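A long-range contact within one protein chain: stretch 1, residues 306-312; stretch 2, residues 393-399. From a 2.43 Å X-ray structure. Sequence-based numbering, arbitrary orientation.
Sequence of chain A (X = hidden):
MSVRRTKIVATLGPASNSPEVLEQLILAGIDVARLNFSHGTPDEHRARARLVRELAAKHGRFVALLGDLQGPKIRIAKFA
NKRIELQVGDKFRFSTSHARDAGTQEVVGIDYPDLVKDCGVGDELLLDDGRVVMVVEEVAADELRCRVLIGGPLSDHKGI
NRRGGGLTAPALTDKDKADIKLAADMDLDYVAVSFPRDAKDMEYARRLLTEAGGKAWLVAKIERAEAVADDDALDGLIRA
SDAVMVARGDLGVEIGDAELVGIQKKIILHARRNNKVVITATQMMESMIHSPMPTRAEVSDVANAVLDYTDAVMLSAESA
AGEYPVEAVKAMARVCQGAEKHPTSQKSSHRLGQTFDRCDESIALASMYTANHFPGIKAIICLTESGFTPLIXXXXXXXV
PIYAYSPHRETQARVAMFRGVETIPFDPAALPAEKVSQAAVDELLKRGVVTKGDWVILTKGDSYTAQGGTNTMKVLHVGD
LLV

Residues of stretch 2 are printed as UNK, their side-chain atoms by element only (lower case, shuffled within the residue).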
# COMPACT_ATOMS: atom_id res chain seq x y z
N VAL A 306 3.45 13.30 20.34
CA VAL A 306 4.65 12.55 20.04
C VAL A 306 4.41 11.61 18.86
O VAL A 306 5.26 11.50 17.96
CB VAL A 306 5.16 11.79 21.27
CG1 VAL A 306 6.31 10.88 20.91
CG2 VAL A 306 5.60 12.79 22.35
N LEU A 307 3.27 10.94 18.83
CA LEU A 307 2.94 10.07 17.71
C LEU A 307 2.66 10.85 16.43
O LEU A 307 2.99 10.37 15.35
CB LEU A 307 1.79 9.16 18.04
CG LEU A 307 1.97 8.25 19.25
CD1 LEU A 307 0.74 7.42 19.49
CD2 LEU A 307 3.18 7.35 19.17
N ASP A 308 2.12 12.07 16.53
CA ASP A 308 2.03 12.95 15.36
C ASP A 308 3.42 13.34 14.82
O ASP A 308 3.52 13.94 13.75
CB ASP A 308 1.25 14.24 15.66
CG ASP A 308 -0.19 14.01 16.16
OD1 ASP A 308 -0.84 13.04 15.70
OD2 ASP A 308 -0.67 14.81 17.02
N TYR A 309 4.48 13.04 15.58
CA TYR A 309 5.87 13.34 15.22
C TYR A 309 6.21 14.83 15.31
O TYR A 309 6.93 15.38 14.47
CB TYR A 309 6.30 12.72 13.85
CG TYR A 309 7.55 11.91 14.02
CD1 TYR A 309 7.49 10.64 14.63
CD2 TYR A 309 8.80 12.42 13.67
CE1 TYR A 309 8.64 9.90 14.83
CE2 TYR A 309 9.96 11.68 13.87
CZ TYR A 309 9.87 10.42 14.46
OH TYR A 309 11.00 9.68 14.68
N THR A 310 5.73 15.47 16.36
CA THR A 310 6.17 16.80 16.72
C THR A 310 7.64 16.74 17.14
O THR A 310 8.11 15.72 17.65
CB THR A 310 5.29 17.37 17.87
OG1 THR A 310 5.42 18.80 17.93
CG2 THR A 310 5.63 16.77 19.22
N ASP A 311 8.36 17.83 16.93
CA ASP A 311 9.73 17.91 17.40
C ASP A 311 9.77 18.15 18.89
O ASP A 311 10.58 17.56 19.61
CB ASP A 311 10.51 19.03 16.75
CG ASP A 311 10.99 18.69 15.36
OD1 ASP A 311 10.22 18.74 14.36
OD2 ASP A 311 12.24 18.46 15.30
N ALA A 312 8.89 19.03 19.36
CA ALA A 312 8.89 19.41 20.75
C ALA A 312 7.49 19.66 21.26
O ALA A 312 6.59 19.99 20.50
CB ALA A 312 9.75 20.65 20.97
N UNK A 393 18.01 15.03 8.49
CA UNK A 393 17.97 13.67 9.02
C UNK A 393 16.77 13.47 9.95
O UNK A 393 16.06 12.47 9.86
s UNK A 393 21.92 12.79 9.87
c UNK A 393 19.25 13.31 9.76
c UNK A 393 20.50 13.27 8.89
c UNK A 393 23.17 12.67 8.61
N UNK A 394 16.51 14.46 10.80
CA UNK A 394 15.52 14.31 11.85
C UNK A 394 14.07 14.51 11.37
O UNK A 394 13.15 14.29 12.14
c UNK A 394 15.85 15.25 13.01
o UNK A 394 15.85 16.59 12.59
N UNK A 395 13.89 14.91 10.11
CA UNK A 395 12.56 14.88 9.50
C UNK A 395 12.06 13.46 9.21
O UNK A 395 10.90 13.29 8.94
c UNK A 395 12.97 17.09 8.20
n UNK A 395 11.30 18.64 11.80
c UNK A 395 12.49 18.02 11.73
c UNK A 395 12.35 17.93 9.27
n UNK A 395 13.00 17.68 10.56
n UNK A 395 13.15 17.71 12.83
c UNK A 395 12.51 15.65 8.19
N UNK A 396 12.92 12.47 9.27
CA UNK A 396 12.56 11.11 8.92
C UNK A 396 12.32 10.31 10.18
O UNK A 396 13.13 10.33 11.10
c UNK A 396 13.37 9.04 7.73
c UNK A 396 13.70 10.46 8.09
c UNK A 396 12.76 11.44 5.96
c UNK A 396 13.97 11.26 6.83
N UNK A 397 11.22 9.57 10.21
CA UNK A 397 10.92 8.77 11.39
C UNK A 397 12.02 7.76 11.59
O UNK A 397 12.40 7.07 10.65
c UNK A 397 5.13 9.29 11.88
n UNK A 397 5.11 10.17 10.87
c UNK A 397 7.11 8.15 10.95
c UNK A 397 9.60 8.05 11.25
n UNK A 397 4.24 9.38 12.83
c UNK A 397 8.36 8.93 11.36
n UNK A 397 6.03 8.33 11.94
N UNK A 398 12.52 7.68 12.81
CA UNK A 398 13.53 6.70 13.17
C UNK A 398 13.66 6.64 14.67
O UNK A 398 13.18 7.51 15.38
o UNK A 398 15.93 6.25 12.99
c UNK A 398 14.88 7.12 12.56
N UNK A 399 14.33 5.61 15.17
CA UNK A 399 14.76 5.62 16.57
C UNK A 399 16.29 5.65 16.74
O UNK A 399 16.78 5.52 17.86
c UNK A 399 14.16 4.41 17.28
o UNK A 399 14.60 3.24 16.67

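Position 393 has four side-chain atoms, three carbons and one sulfur, in an unbranched chain with the sulfur third. It touches nothing on stretch 1. A thioether in an extended chain is methionine, so this is Met393.

Position 394 has one carbon followed by one oxygen. Its backbone O lies 4.5 Å from CE2 of Tyr309, at the edge of that ring. A single carbon bearing a hydroxyl oxygen gives Ser394, with chi1 in the p well.

Position 395 has seven side-chain atoms: three carbons, a nitrogen, then a carbon carrying two more nitrogens. CB points away from stretch 1, but the chain bends back and its end reaches the carboxylate of Asp311. The planar group of three nitrogens identifies Arg395. NH1 donates to OD1 of Asp311 at 2.8 Å, and NH2 donates to OD2 of Asp311 at 2.7 Å. This is a two-pronged salt bridge, with the carboxylate at the edge of the guanidinium. NH2 of Arg395 also donates to OG of Ser394 at 2.9 Å, which helps hold the group in place.

Position 396 has four carbons, forked at the first, with one arm two carbons long. CB points away from stretch 1. Its backbone O lies 4.2 Å from OH of Tyr309. Branching at CB with unequal arms means Ile396.

Position 397 again has three carbons, a nitrogen, and a carbon with two nitrogens. One of the chain carbons sits over a face of the Tyr309 ring. This is Arg397. Its CG lies 3.7 Å from the centroid of the Tyr309 ring, 13° off the normal, a CH-pi contact. The guanidinium continues past the ring, with CD1 of Tyr309 over one of its faces. NH2 of Arg397 comes within 3.0 Å of O of Leu307, but the angle is too poor for a hydrogen bond.

Position 398 has one carbon and one oxygen, and CB points away. It meets stretch 1 through its backbone. The hydroxyl-bearing carbon makes it Ser398. Its N donates to OH of Tyr309 at 3.1 Å, with an angle of 164°.

Position 399 has one carbon and one oxygen, and makes no contact with stretch 1. It is Ser399.

The contact rests on two anchors. Tyr309 leaves the helix with positive phi, in a Schellman motif, and its CA-to-CB bond points toward stretch 2. There one face of its ring packs against CG of Arg397 and its hydroxyl accepts a backbone NH. Asp311, two residues on, pairs its charge with Arg395. Together they tie two segments that are distant in sequence.

Stretch 2 (393-399) MSRIRSS
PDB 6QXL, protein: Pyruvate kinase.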